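Local coordinates for protein ornithine cyclodeaminase (Methanococcus maripaludis S2, PDB 3C2Q) that catalyses the conversion of L-ornithine to L-proline with release of ammonia, using NAD(+) as cofactor, at residues B[175-188]-B[197-211]. Sequence-based numbering, arbitrary orientation.
Sequences THDIESALYGTSLG and VTGGHKHHIYAINAI
Glu-179 OE2, which packs 3.5 Å from His-203 CB, accepts from both Gly-188 N and Thr-185 OG1, a worked example of how a buried carboxylate gathers donors from its own segment and so sets the groups that meet a second helix, here 203-211. Gly-188 N takes the syn lone pair, while Thr-185 OG1 comes to OE2 from the anti side at 2.6 Å, tilted out of the carboxylate plane. Thr-185 OG1 in turn accepts from His-203 ND1 at 2.8 Å, in the imidazole plane, and so links the second helix to the carboxylate. At the other oxygen, His-176 ND1 meets OE1 at 2.9 Å, in its own ring plane and nearly along the C-O axis, and the backbone N of Leu-187 adds a second bond to OE1. A water bonded to Gly-200 O and His-204 N reaches OE2 only weakly.

Held by Glu-179, the His-176 ring lies face-to-face on that of His-204, centroids 3.9 Å apart and planes at 20°. His-204 swings its ring there with CG opposite the backbone N (chi1 -171°), and its NE2 donates to Thr-175 OG1 at 2.7 Å. The ring of His-203, in turn, is sandwiched between Gly-200 CA and Tyr-183, whose ring makes an offset stack and whose CB gives a CH-pi contact.

Helices 175-183 and 203-211 cross nearly perpendicularly at 97°, where the small Ala-207 fits as a knob among Ile-178, Glu-179, Leu-182 and Tyr-183. Farther along, Ile-178 and Ile-211 meet tip to tip, both also touching Ile-217 of helix 217-222. The crossing lies within the Rossmann-fold region; Thr-175 OG1 also bonds Asn-171 O, at a residue that by similarity binds NAD(+). With so many donors around it, Glu-179 is probably ionised, and its charge would probably favour a proton on His-176 ND1, the nitrogen that faces it.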
loop_
_atom_site.group_PDB
_atom_site.type_symbol
_atom_site.label_atom_id
_atom_site.label_comp_id
_atom_site.label_asym_id
_atom_site.label_seq_id
_atom_site.Cartn_x
_atom_site.Cartn_y
_atom_site.Cartn_z
ATOM N N THR B 175 -16.960 -20.051 4.692
ATOM C CA THR B 175 -16.986 -21.027 3.605
ATOM C C THR B 175 -15.588 -21.457 3.155
ATOM O O THR B 175 -15.412 -22.610 2.774
ATOM C CB THR B 175 -17.846 -20.600 2.375
ATOM O OG1 THR B 175 -17.292 -19.401 1.779
ATOM C CG2 THR B 175 -19.310 -20.366 2.802
ATOM N N HIS B 176 -14.597 -20.553 3.210
ATOM C CA HIS B 176 -13.205 -20.987 2.952
ATOM C C HIS B 176 -12.597 -21.815 4.064
ATOM O O HIS B 176 -11.810 -22.725 3.775
ATOM C CB HIS B 176 -12.270 -19.832 2.529
ATOM C CG HIS B 176 -12.629 -19.239 1.186
ATOM N ND1 HIS B 176 -12.577 -19.963 0.009
ATOM C CD2 HIS B 176 -13.044 -17.995 0.844
ATOM C CE1 HIS B 176 -12.935 -19.185 -1.000
ATOM N NE2 HIS B 176 -13.247 -17.994 -0.515
ATOM N N ASP B 177 -12.935 -21.495 5.314
ATOM C CA ASP B 177 -12.569 -22.353 6.448
ATOM C C ASP B 177 -13.104 -23.779 6.174
ATOM O O ASP B 177 -12.391 -24.783 6.314
ATOM C CB ASP B 177 -13.141 -21.805 7.758
ATOM C CG ASP B 177 -12.979 -22.782 8.948
ATOM O OD1 ASP B 177 -11.829 -23.114 9.362
ATOM O OD2 ASP B 177 -14.025 -23.192 9.499
ATOM N N ILE B 178 -14.353 -23.850 5.733
ATOM C CA ILE B 178 -14.990 -25.144 5.503
ATOM C C ILE B 178 -14.418 -25.848 4.279
ATOM O O ILE B 178 -14.184 -27.063 4.319
ATOM C CB ILE B 178 -16.540 -24.980 5.471
ATOM C CG1 ILE B 178 -17.006 -24.689 6.902
ATOM C CG2 ILE B 178 -17.207 -26.284 4.873
ATOM C CD1 ILE B 178 -18.403 -24.057 7.036
ATOM N N GLU B 179 -14.150 -25.096 3.207
ATOM C CA GLU B 179 -13.376 -25.602 2.073
ATOM C C GLU B 179 -12.084 -26.263 2.510
ATOM O O GLU B 179 -11.715 -27.341 1.981
ATOM C CB GLU B 179 -13.025 -24.495 1.062
ATOM C CG GLU B 179 -12.429 -25.012 -0.219
ATOM C CD GLU B 179 -11.711 -23.927 -1.042
ATOM O OE1 GLU B 179 -11.994 -22.708 -0.854
ATOM O OE2 GLU B 179 -10.853 -24.277 -1.881
ATOM N N SER B 180 -11.366 -25.618 3.435
ATOM C CA SER B 180 -10.075 -26.171 3.817
ATOM C C SER B 180 -10.286 -27.415 4.686
ATOM O O SER B 180 -9.521 -28.367 4.581
ATOM C CB SER B 180 -9.139 -25.125 4.480
ATOM O OG SER B 180 -9.694 -24.694 5.699
ATOM N N ALA B 181 -11.335 -27.424 5.503
ATOM C CA ALA B 181 -11.656 -28.608 6.315
ATOM C C ALA B 181 -12.027 -29.807 5.442
ATOM O O ALA B 181 -11.519 -30.911 5.660
ATOM C CB ALA B 181 -12.767 -28.294 7.320
ATOM N N LEU B 182 -12.868 -29.594 4.434
ATOM C CA LEU B 182 -13.331 -30.685 3.574
ATOM C C LEU B 182 -12.300 -31.116 2.575
ATOM O O LEU B 182 -12.137 -32.316 2.327
ATOM C CB LEU B 182 -14.615 -30.301 2.821
ATOM C CG LEU B 182 -15.833 -30.031 3.698
ATOM C CD1 LEU B 182 -17.002 -29.629 2.781
ATOM C CD2 LEU B 182 -16.209 -31.227 4.519
ATOM N N TYR B 183 -11.621 -30.144 1.951
ATOM C CA TYR B 183 -10.756 -30.425 0.814
ATOM C C TYR B 183 -9.262 -30.099 0.950
ATOM O O TYR B 183 -8.480 -30.389 0.038
ATOM C CB TYR B 183 -11.311 -29.752 -0.441
ATOM C CG TYR B 183 -12.765 -30.099 -0.653
ATOM C CD1 TYR B 183 -13.152 -31.413 -0.971
ATOM C CD2 TYR B 183 -13.758 -29.141 -0.479
ATOM C CE1 TYR B 183 -14.476 -31.739 -1.117
ATOM C CE2 TYR B 183 -15.097 -29.464 -0.621
ATOM C CZ TYR B 183 -15.446 -30.753 -0.951
ATOM O OH TYR B 183 -16.774 -31.076 -1.095
ATOM N N GLY B 184 -8.880 -29.452 2.036
ATOM C CA GLY B 184 -7.470 -29.084 2.207
ATOM C C GLY B 184 -7.031 -27.822 1.441
ATOM O O GLY B 184 -5.814 -27.508 1.405
ATOM N N THR B 185 -7.996 -27.105 0.847
ATOM C CA THR B 185 -7.689 -25.896 0.040
ATOM C C THR B 185 -8.476 -24.633 0.461
ATOM O O THR B 185 -9.500 -24.713 1.146
ATOM C CB THR B 185 -8.013 -26.109 -1.467
ATOM O OG1 THR B 185 -9.409 -26.399 -1.616
ATOM C CG2 THR B 185 -7.216 -27.253 -2.055
ATOM N N SER B 186 -7.981 -23.472 0.024
ATOM C CA SER B 186 -8.751 -22.232 0.064
ATOM C C SER B 186 -8.525 -21.605 -1.285
ATOM O O SER B 186 -7.369 -21.435 -1.705
ATOM C CB SER B 186 -8.248 -21.312 1.175
ATOM O OG SER B 186 -9.130 -20.191 1.330
ATOM N N LEU B 187 -9.617 -21.340 -1.993
ATOM C CA LEU B 187 -9.529 -20.899 -3.375
ATOM C C LEU B 187 -8.833 -21.964 -4.251
ATOM O O LEU B 187 -8.197 -21.632 -5.270
ATOM C CB LEU B 187 -8.737 -19.569 -3.428
ATOM C CG LEU B 187 -9.382 -18.316 -2.818
ATOM C CD1 LEU B 187 -8.406 -17.116 -2.916
ATOM C CD2 LEU B 187 -10.670 -18.040 -3.544
ATOM N N GLY B 188 -8.902 -23.236 -3.833
ATOM C CA GLY B 188 -8.285 -24.296 -4.629
ATOM C C GLY B 188 -6.799 -24.419 -4.436
ATOM O O GLY B 188 -6.162 -25.183 -5.144
ATOM N N VAL B 197 -4.337 -27.235 -6.621
ATOM C CA VAL B 197 -4.589 -28.659 -6.863
ATOM C C VAL B 197 -5.501 -28.790 -8.097
ATOM O O VAL B 197 -6.292 -27.872 -8.398
ATOM C CB VAL B 197 -5.203 -29.322 -5.611
ATOM C CG1 VAL B 197 -4.278 -29.159 -4.415
ATOM C CG2 VAL B 197 -6.555 -28.748 -5.299
ATOM N N THR B 198 -5.392 -29.912 -8.815
ATOM C CA THR B 198 -6.236 -30.141 -10.000
ATOM C C THR B 198 -7.707 -30.106 -9.585
ATOM O O THR B 198 -8.096 -30.729 -8.607
ATOM C CB THR B 198 -5.871 -31.467 -10.740
ATOM O OG1 THR B 198 -5.748 -32.519 -9.793
ATOM C CG2 THR B 198 -4.550 -31.336 -11.409
ATOM N N GLY B 199 -8.505 -29.295 -10.281
ATOM C CA GLY B 199 -9.935 -29.141 -9.956
ATOM C C GLY B 199 -10.237 -28.344 -8.678
ATOM O O GLY B 199 -11.388 -28.265 -8.250
ATOM N N GLY B 200 -9.204 -27.751 -8.063
ATOM C CA GLY B 200 -9.384 -26.991 -6.827
ATOM C C GLY B 200 -10.335 -25.808 -6.928
ATOM O O GLY B 200 -10.925 -25.385 -5.927
ATOM N N HIS B 201 -10.514 -25.294 -8.137
ATOM C CA HIS B 201 -11.428 -24.169 -8.399
ATOM C C HIS B 201 -12.886 -24.502 -8.070
ATOM O O HIS B 201 -13.708 -23.592 -7.852
ATOM C CB HIS B 201 -11.300 -23.675 -9.852
ATOM C CG HIS B 201 -11.533 -24.741 -10.863
ATOM N ND1 HIS B 201 -12.738 -24.892 -11.512
ATOM C CD2 HIS B 201 -10.733 -25.736 -11.313
ATOM C CE1 HIS B 201 -12.670 -25.933 -12.322
ATOM N NE2 HIS B 201 -11.463 -26.461 -12.221
ATOM N N LYS B 202 -13.194 -25.796 -7.999
ATOM C CA LYS B 202 -14.522 -26.261 -7.627
ATOM C C LYS B 202 -14.709 -26.429 -6.131
ATOM O O LYS B 202 -15.838 -26.508 -5.673
ATOM C CB LYS B 202 -14.828 -27.615 -8.300
ATOM C CG LYS B 202 -15.205 -27.538 -9.795
ATOM C CD LYS B 202 -16.690 -27.131 -9.974
ATOM C CE LYS B 202 -17.347 -27.991 -11.033
ATOM N NZ LYS B 202 -18.606 -27.449 -11.618
ATOM N N HIS B 203 -13.633 -26.467 -5.345
ATOM C CA HIS B 203 -13.813 -26.836 -3.940
ATOM C C HIS B 203 -14.691 -25.867 -3.164
ATOM O O HIS B 203 -15.407 -26.257 -2.261
ATOM C CB HIS B 203 -12.461 -27.034 -3.221
ATOM C CG HIS B 203 -11.636 -28.157 -3.781
ATOM N ND1 HIS B 203 -10.329 -28.377 -3.394
ATOM C CD2 HIS B 203 -11.945 -29.151 -4.651
ATOM C CE1 HIS B 203 -9.851 -29.429 -4.040
ATOM N NE2 HIS B 203 -10.812 -29.915 -4.809
ATOM N N HIS B 204 -14.566 -24.583 -3.458
ATOM C CA HIS B 204 -15.341 -23.586 -2.739
ATOM C C HIS B 204 -16.869 -23.777 -2.896
ATOM O O HIS B 204 -17.601 -23.839 -1.891
ATOM C CB HIS B 204 -14.906 -22.162 -3.142
ATOM C CG HIS B 204 -15.524 -21.124 -2.288
ATOM N ND1 HIS B 204 -15.954 -19.910 -2.777
ATOM C CD2 HIS B 204 -15.821 -21.133 -0.964
ATOM C CE1 HIS B 204 -16.481 -19.209 -1.788
ATOM N NE2 HIS B 204 -16.414 -19.926 -0.675
ATOM N N ILE B 205 -17.342 -23.895 -4.134
ATOM C CA ILE B 205 -18.781 -24.222 -4.357
ATOM C C ILE B 205 -19.164 -25.607 -3.807
ATOM O O ILE B 205 -20.269 -25.765 -3.266
ATOM C CB ILE B 205 -19.230 -24.028 -5.844
ATOM C CG1 ILE B 205 -20.756 -24.100 -6.022
ATOM C CG2 ILE B 205 -18.498 -24.964 -6.809
ATOM C CD1 ILE B 205 -21.564 -23.105 -5.184
ATOM N N TYR B 206 -18.255 -26.590 -3.889
ATOM C CA TYR B 206 -18.552 -27.894 -3.268
ATOM C C TYR B 206 -18.759 -27.714 -1.781
ATOM O O TYR B 206 -19.644 -28.340 -1.196
ATOM C CB TYR B 206 -17.464 -28.935 -3.479
ATOM C CG TYR B 206 -17.242 -29.420 -4.868
ATOM C CD1 TYR B 206 -18.236 -29.317 -5.852
ATOM C CD2 TYR B 206 -16.053 -30.067 -5.187
ATOM C CE1 TYR B 206 -18.021 -29.767 -7.115
ATOM C CE2 TYR B 206 -15.822 -30.552 -6.455
ATOM C CZ TYR B 206 -16.809 -30.406 -7.415
ATOM O OH TYR B 206 -16.556 -30.873 -8.682
ATOM N N ALA B 207 -17.958 -26.847 -1.142
ATOM C CA ALA B 207 -18.104 -26.632 0.301
ATOM C C ALA B 207 -19.429 -25.938 0.666
ATOM O O ALA B 207 -20.099 -26.304 1.647
ATOM C CB ALA B 207 -16.880 -25.845 0.891
ATOM N N ILE B 208 -19.811 -24.945 -0.129
ATOM C CA ILE B 208 -21.100 -24.261 0.097
ATOM C C ILE B 208 -22.245 -25.291 -0.112
ATOM O O ILE B 208 -23.168 -25.363 0.693
ATOM C CB ILE B 208 -21.260 -23.071 -0.870
ATOM C CG1 ILE B 208 -20.256 -21.944 -0.504
ATOM C CG2 ILE B 208 -22.743 -22.506 -0.877
ATOM C CD1 ILE B 208 -19.996 -20.938 -1.672
ATOM N N ASN B 209 -22.158 -26.060 -1.192
ATOM C CA ASN B 209 -23.194 -27.082 -1.523
ATOM C C ASN B 209 -23.370 -28.070 -0.369
ATOM O O ASN B 209 -24.486 -28.407 0.019
ATOM C CB ASN B 209 -22.822 -27.803 -2.818
ATOM C CG ASN B 209 -24.034 -28.405 -3.508
ATOM O OD1 ASN B 209 -25.110 -27.813 -3.479
ATOM N ND2 ASN B 209 -23.863 -29.568 -4.142
ATOM N N ALA B 210 -22.259 -28.472 0.231
ATOM C CA ALA B 210 -22.266 -29.410 1.348
ATOM C C ALA B 210 -22.967 -28.853 2.575
ATOM O O ALA B 210 -23.746 -29.566 3.248
ATOM C CB ALA B 210 -20.821 -29.880 1.670
ATOM N N ILE B 211 -22.762 -27.561 2.852
ATOM C CA ILE B 211 -23.407 -26.945 3.997
ATOM C C ILE B 211 -24.896 -26.694 3.707
ATOM O O ILE B 211 -25.720 -26.918 4.603
ATOM C CB ILE B 211 -22.699 -25.625 4.498
ATOM C CG1 ILE B 211 -21.215 -25.889 4.834
ATOM C CG2 ILE B 211 -23.412 -25.028 5.737
ATOM C CD1 ILE B 211 -20.987 -26.946 5.919
HETATM O O HOH W 1 -12.192 -23.404 -4.642
#